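Local coordinates for hemoglobin component VII (Tokunagayusurika akamusi, PDB 1X46), which binds heme with a water on its iron and, as a larval midge hemoglobin of the globin family, probably stores or carries oxygen, at residues P2-M7 against M142-F147; A9-L14 against T131-D136; D24-I29 against H64-V69. One frame throughout, in Å; residues are numbered along the deposited sequence.

How the interactions relate
All three contacts join helices or chain ends that lie far apart in sequence, and they are nested: interaction 3 falls inside the loop closed by interaction 2, which falls inside that closed by interaction 1. Interactions 1 and 2 share helix 129-146 and meet where M7 CE packs 3.5 Å from A134 O. Each includes a bridging water, one between backbone carbonyls, the other between opposite charges. All three are partly buried, but the centre of interaction 3 is nearest that of the chain, about 10 Å against about 14 Å for the others. Its helix-helix contact is largely aliphatic, and one of its helices also lines the heme pocket, where H64 meets the iron-bound water.

Interaction 1: residues P2-M7 against M142-F147; sequences PTWVDM and MYSVVF
P2 lays its ring against the C-terminal end of helix 129-146, with two of its carbons finding different aromatic residues. CG lies 3.7 Å from Y143 CB, and CD reaches F147 CD2 at 3.6 Å, the proline and F147 side chains crossing at about a right angle. Beside this apolar patch, the carbonyl of the same proline faces S144: P2 O sits 3.3 Å from S144 CB and also receives a CA-H...O contact from S144 CA. A water closes the arrangement by donating to both P2 O and S144 O, 2.7 Å from each.

W4 makes the second touch. A chi1 of -173° puts CG anti to the backbone N; the six-membered ring then meets S144 OG at its edge, CE3 3.4 Å away, with V145 CG2 oblique to the ring and 4.1 Å from CE3. The indole is probably steadied from its own segment, NE1 donating to D6 OD1 (3.1 Å) from above the carboxylate plane, and K89 adds a cation-pi contact. S144 OG is itself hydrogen-bonded to N141 O one helical turn back. Behind P2, F147 holds Y143 CB over the centre of one ring face, while Y143 OH bonds E113 of helix 106-123. An alanine in place of W4 would probably leave V145 CG2 without its aromatic neighbour and D6 OD1 and K89 without their indole partner. V5 O accepts a direct bond from N141 ND2, but apolar contact and one water carry the link to residues 142-147, so the N-terminal segment probably depends there on shape fit.

Interaction 2: residues A9-L14 against T131-D136; sequences AGDIAL and TKKAWD
K133 NZ donates to a water at 2.7 Å, and that water passes a hydrogen bond of its own to D11 OD2, linking the first helix of the globin fold to the last. This is the A/H helix pair: segments 9-14 and 131-136 cross at -101°, with their axes 8.5 Å apart. The direct ion pair between D11 OD2 and K133 NZ is long, at 4.0 Å, so the water carries much of the polar link. K133 does not set off toward the other helix; the bends at chi3 (91°) and chi4 bring NZ nearer the aspartate.

Next to this bridge the helices close on A134. Its methyl carbon sits 3.7 Å from D11 CB and 3.9 Å from L14 CB, with L14 CD1 also nearby, so the small side chain fits against both residues of the other helix. V15, next along helix 9-20, touches A134 as well. W135 points its CB away, yet its indole swings back beside helix 9-20 and packs on V15 and W19. S18 OG is hydrogen-bonded both to W135 NE1 and to L14 O, joining two groups that lie 4.5 Å apart. Where the two backbones come nearest, D11 O lies 3.5 Å from A134 CB.

Interaction 3: residues D24-I29 against H64-V69; sequences DKEVDI and HATRIV. With HEM (protoporphyrin IX containing Fe), chain B.
The B/E helix crossing of the globin fold brings the start of helix 26-36 against helix 59-78, whose other flank forms the distal side of the heme pocket. The small A65 probably allows the close approach: its CB lies 3.4 Å from the backbone oxygen E26 O. V27 CG2 adds a looser touch to the same methyl at 4.4 Å.

E26 contributes mainly its aliphatic stem. Its CG is anti to the carbonyl carbon (chi1 -50°) and lies against both methyls of V69, 3.8 Å from CG2 and equally near CG1, the two side chains crossing at about a right angle. A bend at chi2 (98°) then carries CD off the line of the stem. Deeper in, I29 CD1 approaches V69 CG2 at 4.4 Å, and I29 goes on to L116 and F119 of helix 106-123, tying the crossing into the interior. L30, the next residue of helix 26-36, touches A65, and also H64 and I68, two of the residues that face the porphyrin.

On that face, I68 CG2 packs 3.9 Å from the heme methyl carbon CMB. H64 occupies the place of the distal histidine. It turns a ring edge to the porphyrin, CE1 being 3.4 Å from heme C1A, and F44 meets the imidazole in an edge-to-face stack. H99 is the protein's axial ligand to the iron, while a water takes a coordination position 2.1 Å from FE. That water lies in the imidazole plane, hydrogen-bonded to H64 NE2 at 2.7 Å.

Interaction 1: residues P2-M7 against M142-F147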
loop_
_atom_site.group_PDB
_atom_site.type_symbol
_atom_site.label_atom_id
_atom_site.label_comp_id
_atom_site.label_asym_id
_atom_site.label_seq_id
_atom_site.Cartn_x
_atom_site.Cartn_y
_atom_site.Cartn_z
ATOM N N PRO A 2 8.239 -8.178 11.887
ATOM C CA PRO A 2 7.578 -7.314 12.859
ATOM C C PRO A 2 6.551 -8.040 13.710
ATOM O O PRO A 2 6.055 -9.116 13.368
ATOM C CB PRO A 2 6.925 -6.238 11.985
ATOM C CG PRO A 2 7.854 -6.240 10.739
ATOM C CD PRO A 2 8.064 -7.676 10.506
ATOM N N THR A 3 6.297 -7.433 14.855
ATOM C CA THR A 3 5.326 -7.899 15.835
ATOM C C THR A 3 4.141 -6.944 15.801
ATOM O O THR A 3 4.310 -5.717 15.784
ATOM C CB THR A 3 6.013 -7.920 17.228
ATOM O OG1 THR A 3 7.105 -8.856 17.202
ATOM C CG2 THR A 3 5.077 -8.454 18.312
ATOM N N TRP A 4 2.925 -7.470 15.756
ATOM C CA TRP A 4 1.731 -6.633 15.798
ATOM C C TRP A 4 1.637 -5.822 17.112
ATOM O O TRP A 4 1.812 -6.370 18.198
ATOM C CB TRP A 4 0.490 -7.494 15.604
ATOM C CG TRP A 4 -0.820 -6.766 15.469
ATOM C CD1 TRP A 4 -1.511 -6.129 16.461
ATOM C CD2 TRP A 4 -1.625 -6.643 14.283
ATOM N NE1 TRP A 4 -2.691 -5.625 15.971
ATOM C CE2 TRP A 4 -2.784 -5.915 14.634
ATOM C CE3 TRP A 4 -1.484 -7.081 12.957
ATOM C CZ2 TRP A 4 -3.807 -5.600 13.703
ATOM C CZ3 TRP A 4 -2.492 -6.752 12.013
ATOM C CH2 TRP A 4 -3.655 -6.044 12.405
ATOM N N VAL A 5 1.412 -4.516 16.983
ATOM C CA VAL A 5 1.237 -3.609 18.118
ATOM C C VAL A 5 -0.056 -2.872 17.783
ATOM O O VAL A 5 -0.107 -2.100 16.817
ATOM C CB VAL A 5 2.465 -2.625 18.273
ATOM C CG1 VAL A 5 2.213 -1.516 19.314
ATOM C CG2 VAL A 5 3.748 -3.378 18.597
ATOM N N ASP A 6 -1.123 -3.122 18.533
ATOM C CA ASP A 6 -2.419 -2.484 18.253
ATOM C C ASP A 6 -2.306 -0.969 18.101
ATOM O O ASP A 6 -1.654 -0.300 18.898
ATOM C CB ASP A 6 -3.435 -2.805 19.356
ATOM C CG ASP A 6 -3.850 -4.265 19.354
ATOM O OD1 ASP A 6 -4.460 -4.710 18.356
ATOM O OD2 ASP A 6 -3.618 -5.040 20.312
ATOM N N MET A 7 -2.935 -0.440 17.065
ATOM C CA MET A 7 -2.846 0.985 16.787
ATOM C C MET A 7 -3.774 1.735 17.709
ATOM O O MET A 7 -4.830 1.238 18.080
ATOM C CB MET A 7 -3.264 1.278 15.355
ATOM C CG MET A 7 -2.195 0.966 14.334
ATOM S SD MET A 7 -2.799 1.244 12.652
ATOM C CE MET A 7 -2.739 3.033 12.613
ATOM N N MET A 142 0.631 -4.503 9.217
ATOM C CA MET A 142 0.511 -5.227 7.947
ATOM C C MET A 142 1.669 -6.230 7.780
ATOM O O MET A 142 1.460 -7.414 7.450
ATOM C CB MET A 142 0.496 -4.239 6.763
ATOM C CG MET A 142 0.660 -4.896 5.406
ATOM S SD MET A 142 0.984 -3.576 4.141
ATOM C CE MET A 142 1.813 -4.529 2.876
ATOM N N TYR A 143 2.899 -5.755 7.971
ATOM C CA TYR A 143 4.085 -6.588 7.814
ATOM C C TYR A 143 4.128 -7.777 8.771
ATOM O O TYR A 143 4.623 -8.834 8.423
ATOM C CB TYR A 143 5.372 -5.754 8.008
ATOM C CG TYR A 143 5.542 -4.630 7.000
ATOM C CD1 TYR A 143 4.872 -4.630 5.773
ATOM C CD2 TYR A 143 6.372 -3.542 7.299
ATOM C CE1 TYR A 143 5.048 -3.602 4.883
ATOM C CE2 TYR A 143 6.555 -2.509 6.400
ATOM C CZ TYR A 143 5.876 -2.548 5.201
ATOM O OH TYR A 143 6.018 -1.524 4.267
ATOM N N SER A 144 3.589 -7.591 9.972
ATOM C CA SER A 144 3.615 -8.664 10.951
ATOM C C SER A 144 2.861 -9.904 10.440
ATOM O O SER A 144 3.196 -11.025 10.809
ATOM C CB SER A 144 3.058 -8.173 12.290
ATOM O OG SER A 144 1.654 -8.046 12.249
ATOM N N VAL A 145 1.877 -9.674 9.578
ATOM C CA VAL A 145 1.065 -10.741 9.018
ATOM C C VAL A 145 1.517 -11.113 7.611
ATOM O O VAL A 145 1.482 -12.276 7.235
ATOM C CB VAL A 145 -0.429 -10.330 9.032
ATOM C CG1 VAL A 145 -1.277 -11.289 8.228
ATOM C CG2 VAL A 145 -0.923 -10.238 10.469
ATOM N N VAL A 146 1.947 -10.111 6.839
ATOM C CA VAL A 146 2.355 -10.355 5.450
ATOM C C VAL A 146 3.751 -10.979 5.333
ATOM O O VAL A 146 3.932 -11.922 4.576
ATOM C CB VAL A 146 2.247 -9.061 4.601
ATOM C CG1 VAL A 146 2.946 -9.173 3.223
ATOM C CG2 VAL A 146 0.806 -8.674 4.428
ATOM N N PHE A 147 4.734 -10.473 6.068
ATOM C CA PHE A 147 6.116 -10.967 5.950
ATOM C C PHE A 147 6.273 -12.482 6.167
ATOM O O PHE A 147 6.975 -13.111 5.382
ATOM C CB PHE A 147 7.126 -10.181 6.811
ATOM C CG PHE A 147 7.449 -8.781 6.295
ATOM C CD1 PHE A 147 6.786 -8.212 5.196
ATOM C CD2 PHE A 147 8.407 -8.023 6.962
ATOM C CE1 PHE A 147 7.111 -6.906 4.773
ATOM C CE2 PHE A 147 8.724 -6.720 6.555
ATOM C CZ PHE A 147 8.069 -6.172 5.456
HETATM O O HOH W 1 5.648 -11.337 11.835
#

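Interaction 2: residues A9-L14 against T131-D136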
loop_
_atom_site.group_PDB
_atom_site.type_symbol
_atom_site.label_atom_id
_atom_site.label_comp_id
_atom_site.label_asym_id
_atom_site.label_seq_id
_atom_site.Cartn_x
_atom_site.Cartn_y
_atom_site.Cartn_z
ATOM N N ALA A 9 -6.542 4.619 18.304
ATOM C CA ALA A 9 -7.697 5.044 17.508
ATOM C C ALA A 9 -7.488 6.330 16.698
ATOM O O ALA A 9 -7.984 6.460 15.574
ATOM C CB ALA A 9 -8.947 5.175 18.416
ATOM N N GLY A 10 -6.770 7.281 17.286
ATOM C CA GLY A 10 -6.451 8.520 16.613
ATOM C C GLY A 10 -5.546 8.306 15.410
ATOM O O GLY A 10 -5.737 8.988 14.402
ATOM N N ASP A 11 -4.578 7.401 15.552
ATOM C CA ASP A 11 -3.697 7.016 14.445
ATOM C C ASP A 11 -4.459 6.320 13.324
ATOM O O ASP A 11 -4.205 6.582 12.148
ATOM C CB ASP A 11 -2.587 6.135 14.952
ATOM C CG ASP A 11 -1.520 6.911 15.660
ATOM O OD1 ASP A 11 -1.568 8.158 15.612
ATOM O OD2 ASP A 11 -0.586 6.343 16.276
ATOM N N ILE A 12 -5.416 5.459 13.674
ATOM C CA ILE A 12 -6.311 4.888 12.665
ATOM C C ILE A 12 -7.053 5.996 11.913
ATOM O O ILE A 12 -7.146 5.983 10.679
ATOM C CB ILE A 12 -7.303 3.878 13.323
ATOM C CG1 ILE A 12 -6.525 2.671 13.869
ATOM C CG2 ILE A 12 -8.407 3.461 12.326
ATOM C CD1 ILE A 12 -7.339 1.735 14.769
ATOM N N ALA A 13 -7.554 6.992 12.643
ATOM C CA ALA A 13 -8.237 8.088 11.974
ATOM C C ALA A 13 -7.311 8.865 11.051
ATOM O O ALA A 13 -7.729 9.302 9.971
ATOM C CB ALA A 13 -8.919 9.033 13.005
ATOM N N LEU A 14 -6.049 9.006 11.455
ATOM C CA LEU A 14 -5.090 9.774 10.639
ATOM C C LEU A 14 -4.812 9.055 9.323
ATOM O O LEU A 14 -4.733 9.699 8.265
ATOM C CB LEU A 14 -3.775 9.994 11.369
ATOM C CG LEU A 14 -3.750 11.011 12.518
ATOM C CD1 LEU A 14 -2.383 10.975 13.205
ATOM C CD2 LEU A 14 -4.071 12.403 12.032
ATOM N N THR A 131 1.301 12.074 11.144
ATOM C CA THR A 131 0.755 11.316 10.006
ATOM C C THR A 131 1.719 10.192 9.688
ATOM O O THR A 131 1.320 9.031 9.498
ATOM C CB THR A 131 0.584 12.184 8.754
ATOM O OG1 THR A 131 0.149 13.505 9.105
ATOM C CG2 THR A 131 -0.496 11.591 7.829
ATOM N N LYS A 132 3.013 10.527 9.630
ATOM C CA LYS A 132 4.014 9.517 9.307
ATOM C C LYS A 132 4.059 8.399 10.343
ATOM O O LYS A 132 4.122 7.220 9.988
ATOM C CB LYS A 132 5.390 10.193 9.185
ATOM C CG LYS A 132 6.461 9.225 8.722
ATOM C CD LYS A 132 7.861 9.723 9.011
ATOM C CE LYS A 132 8.887 8.558 9.020
ATOM N NZ LYS A 132 8.486 7.320 8.222
ATOM N N LYS A 133 4.005 8.782 11.627
ATOM C CA LYS A 133 3.989 7.821 12.723
ATOM C C LYS A 133 2.785 6.893 12.640
ATOM O O LYS A 133 2.934 5.689 12.833
ATOM C CB LYS A 133 4.002 8.552 14.063
ATOM C CG LYS A 133 4.265 7.646 15.240
ATOM C CD LYS A 133 4.516 8.515 16.450
ATOM C CE LYS A 133 3.213 8.757 17.167
ATOM N NZ LYS A 133 2.830 7.510 17.908
ATOM N N ALA A 134 1.614 7.450 12.309
ATOM C CA ALA A 134 0.397 6.640 12.197
ATOM C C ALA A 134 0.520 5.598 11.076
ATOM O O ALA A 134 0.230 4.405 11.293
ATOM C CB ALA A 134 -0.810 7.508 11.980
ATOM N N TRP A 135 0.950 6.034 9.883
ATOM C CA TRP A 135 1.170 5.074 8.801
ATOM C C TRP A 135 2.259 4.034 9.099
ATOM O O TRP A 135 2.130 2.876 8.700
ATOM C CB TRP A 135 1.489 5.794 7.496
ATOM C CG TRP A 135 0.310 6.384 6.837
ATOM C CD1 TRP A 135 -0.162 7.654 6.968
ATOM C CD2 TRP A 135 -0.545 5.734 5.883
ATOM N NE1 TRP A 135 -1.271 7.839 6.170
ATOM C CE2 TRP A 135 -1.529 6.680 5.486
ATOM C CE3 TRP A 135 -0.570 4.460 5.304
ATOM C CZ2 TRP A 135 -2.540 6.381 4.550
ATOM C CZ3 TRP A 135 -1.581 4.157 4.372
ATOM C CH2 TRP A 135 -2.551 5.113 4.002
ATOM N N ASP A 136 3.309 4.445 9.816
ATOM C CA ASP A 136 4.388 3.526 10.194
ATOM C C ASP A 136 3.790 2.397 11.032
ATOM O O ASP A 136 4.142 1.235 10.835
ATOM C CB ASP A 136 5.469 4.291 10.992
ATOM C CG ASP A 136 6.487 4.995 10.099
ATOM O OD1 ASP A 136 6.438 4.834 8.874
ATOM O OD2 ASP A 136 7.404 5.699 10.541
HETATM O O HOH W 2 0.315 7.931 18.718
#

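Interaction 3: residues D24-I29 against H64-V69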
loop_
_atom_site.group_PDB
_atom_site.type_symbol
_atom_site.label_atom_id
_atom_site.label_comp_id
_atom_site.label_asym_id
_atom_site.label_seq_id
_atom_site.Cartn_x
_atom_site.Cartn_y
_atom_site.Cartn_z
ATOM N N ASP A 24 -8.423 8.520 -4.673
ATOM C CA ASP A 24 -8.915 8.694 -6.006
ATOM C C ASP A 24 -7.786 9.117 -6.948
ATOM O O ASP A 24 -8.027 9.540 -8.084
ATOM C CB ASP A 24 -10.063 9.697 -5.999
ATOM C CG ASP A 24 -9.615 11.091 -5.647
ATOM O OD1 ASP A 24 -8.667 11.262 -4.841
ATOM O OD2 ASP A 24 -10.169 12.091 -6.143
ATOM N N LYS A 25 -6.544 8.905 -6.509
ATOM C CA LYS A 25 -5.361 9.179 -7.316
ATOM C C LYS A 25 -4.623 7.871 -7.623
ATOM O O LYS A 25 -3.400 7.834 -7.585
ATOM C CB LYS A 25 -4.425 10.162 -6.604
ATOM C CG LYS A 25 -5.065 11.551 -6.358
ATOM C CD LYS A 25 -4.131 12.460 -5.563
ATOM C CE LYS A 25 -4.702 13.873 -5.412
ATOM N NZ LYS A 25 -5.976 13.915 -4.616
ATOM N N GLU A 26 -5.373 6.806 -7.920
ATOM C CA GLU A 26 -4.805 5.457 -8.083
ATOM C C GLU A 26 -3.704 5.409 -9.116
ATOM O O GLU A 26 -2.646 4.857 -8.882
ATOM C CB GLU A 26 -5.917 4.494 -8.538
ATOM C CG GLU A 26 -7.198 4.536 -7.721
ATOM C CD GLU A 26 -8.281 5.395 -8.341
ATOM O OE1 GLU A 26 -7.996 6.520 -8.754
ATOM O OE2 GLU A 26 -9.446 4.917 -8.386
ATOM N N VAL A 27 -3.939 6.020 -10.272
ATOM C CA VAL A 27 -2.944 6.002 -11.345
ATOM C C VAL A 27 -1.671 6.724 -10.901
ATOM O O VAL A 27 -0.570 6.219 -11.119
ATOM C CB VAL A 27 -3.545 6.626 -12.638
ATOM C CG1 VAL A 27 -2.470 7.034 -13.627
ATOM C CG2 VAL A 27 -4.538 5.642 -13.301
ATOM N N ASP A 28 -1.838 7.872 -10.245
ATOM C CA ASP A 28 -0.673 8.634 -9.788
ATOM C C ASP A 28 0.076 7.870 -8.710
ATOM O O ASP A 28 1.325 7.933 -8.672
ATOM C CB ASP A 28 -1.045 10.023 -9.284
ATOM C CG ASP A 28 -1.517 10.959 -10.398
ATOM O OD1 ASP A 28 -1.199 10.733 -11.579
ATOM O OD2 ASP A 28 -2.234 11.957 -10.140
ATOM N N ILE A 29 -0.639 7.139 -7.849
ATOM C CA ILE A 29 0.059 6.358 -6.817
ATOM C C ILE A 29 0.905 5.277 -7.486
ATOM O O ILE A 29 2.080 5.076 -7.126
ATOM C CB ILE A 29 -0.980 5.692 -5.857
ATOM C CG1 ILE A 29 -1.625 6.752 -4.956
ATOM C CG2 ILE A 29 -0.300 4.577 -5.011
ATOM C CD1 ILE A 29 -2.901 6.257 -4.278
ATOM N N HIS A 64 -4.505 -2.061 -13.158
ATOM C CA HIS A 64 -3.716 -2.569 -12.044
ATOM C C HIS A 64 -3.752 -1.581 -10.841
ATOM O O HIS A 64 -3.832 -1.998 -9.680
ATOM C CB HIS A 64 -2.265 -2.874 -12.411
ATOM C CG HIS A 64 -1.589 -3.571 -11.299
ATOM N ND1 HIS A 64 -1.946 -4.853 -10.944
ATOM C CD2 HIS A 64 -0.772 -3.116 -10.321
ATOM C CE1 HIS A 64 -1.301 -5.191 -9.843
ATOM N NE2 HIS A 64 -0.609 -4.149 -9.428
ATOM N N ALA A 65 -3.665 -0.289 -11.150
ATOM C CA ALA A 65 -3.728 0.733 -10.117
ATOM C C ALA A 65 -5.011 0.603 -9.293
ATOM O O ALA A 65 -4.988 0.672 -8.052
ATOM C CB ALA A 65 -3.598 2.139 -10.746
ATOM N N THR A 66 -6.122 0.384 -9.994
ATOM C CA THR A 66 -7.412 0.188 -9.341
ATOM C C THR A 66 -7.465 -1.076 -8.509
ATOM O O THR A 66 -8.050 -1.067 -7.407
ATOM C CB THR A 66 -8.521 0.221 -10.421
ATOM O OG1 THR A 66 -8.450 1.482 -11.071
ATOM C CG2 THR A 66 -9.943 0.169 -9.782
ATOM N N ARG A 67 -6.878 -2.163 -9.023
ATOM C CA ARG A 67 -6.809 -3.404 -8.252
ATOM C C ARG A 67 -6.070 -3.212 -6.922
ATOM O O ARG A 67 -6.547 -3.696 -5.891
ATOM C CB ARG A 67 -6.133 -4.507 -9.074
ATOM C CG ARG A 67 -7.014 -4.997 -10.201
ATOM C CD ARG A 67 -6.306 -6.016 -11.114
ATOM N NE ARG A 67 -7.284 -6.676 -11.971
ATOM C CZ ARG A 67 -7.048 -7.194 -13.160
ATOM N NH1 ARG A 67 -5.820 -7.166 -13.698
ATOM N NH2 ARG A 67 -8.078 -7.741 -13.815
ATOM N N ILE A 68 -4.910 -2.532 -6.928
ATOM C CA ILE A 68 -4.117 -2.321 -5.710
ATOM C C ILE A 68 -4.944 -1.511 -4.733
ATOM O O ILE A 68 -5.069 -1.859 -3.560
ATOM C CB ILE A 68 -2.804 -1.536 -6.004
ATOM C CG1 ILE A 68 -1.845 -2.418 -6.808
ATOM C CG2 ILE A 68 -2.107 -1.087 -4.667
ATOM C CD1 ILE A 68 -0.597 -1.650 -7.286
ATOM N N VAL A 69 -5.531 -0.437 -5.235
ATOM C CA VAL A 69 -6.236 0.503 -4.370
ATOM C C VAL A 69 -7.508 -0.099 -3.802
ATOM O O VAL A 69 -7.878 0.183 -2.669
ATOM C CB VAL A 69 -6.500 1.831 -5.119
ATOM C CG1 VAL A 69 -7.610 2.656 -4.431
ATOM C CG2 VAL A 69 -5.204 2.612 -5.183
HETATM C CHA HEM B . -0.612 -8.285 -8.500
HETATM C CHB HEM B . -2.191 -5.877 -4.599
HETATM C CHC HEM B . 2.370 -4.628 -3.554
HETATM C CHD HEM B . 3.968 -7.005 -7.443
HETATM C C1A HEM B . -1.424 -7.689 -7.577
HETATM C C2A HEM B . -2.869 -7.740 -7.596
HETATM C C3A HEM B . -3.282 -7.072 -6.523
HETATM C C4A HEM B . -2.151 -6.625 -5.759
HETATM C CMA HEM B . -4.754 -6.851 -6.110
HETATM C CAA HEM B . -3.741 -8.356 -8.736
HETATM C CBA HEM B . -3.869 -9.893 -8.741
HETATM C CGA HEM B . -4.621 -10.362 -7.519
HETATM O O1A HEM B . -4.067 -11.163 -6.740
HETATM O O2A HEM B . -5.791 -9.933 -7.311
HETATM C C1B HEM B . -1.115 -5.283 -3.998
HETATM C C2B HEM B . -1.127 -4.427 -2.836
HETATM C C3B HEM B . 0.147 -4.079 -2.547
HETATM C C4B HEM B . 0.990 -4.742 -3.524
HETATM C CMB HEM B . -2.427 -3.995 -2.104
HETATM C CAB HEM B . 0.747 -3.183 -1.439
HETATM C CBB HEM B . 0.052 -2.664 -0.426
HETATM C C1C HEM B . 3.209 -5.144 -4.500
HETATM C C2C HEM B . 4.661 -5.002 -4.565
HETATM C C3C HEM B . 5.095 -5.629 -5.657
HETATM C C4C HEM B . 3.949 -6.236 -6.304
HETATM C CMC HEM B . 5.520 -4.242 -3.524
HETATM C CAC HEM B . 6.559 -5.758 -6.150
HETATM C C1D HEM B . 2.889 -7.600 -8.034
HETATM C C2D HEM B . 2.970 -8.411 -9.221
HETATM C C3D HEM B . 1.562 -8.811 -9.539
HETATM C C4D HEM B . 0.756 -8.162 -8.533
HETATM C CMD HEM B . 4.255 -8.784 -9.989
HETATM C CAD HEM B . 1.110 -9.692 -10.731
HETATM C CBD HEM B . 0.984 -8.859 -12.002
HETATM C CGD HEM B . 0.666 -9.751 -13.186
HETATM O O1D HEM B . 0.155 -10.877 -12.989
HETATM O O2D HEM B . 0.953 -9.338 -14.334
HETATM N NA HEM B . -1.020 -7.018 -6.445
HETATM N NB HEM B . 0.211 -5.438 -4.415
HETATM N NC HEM B . 2.803 -5.918 -5.571
HETATM N ND HEM B . 1.555 -7.482 -7.621
HETATM FE FE HEM B . 0.887 -6.469 -6.008
HETATM O O HOH W 3 0.814 -4.732 -7.151
#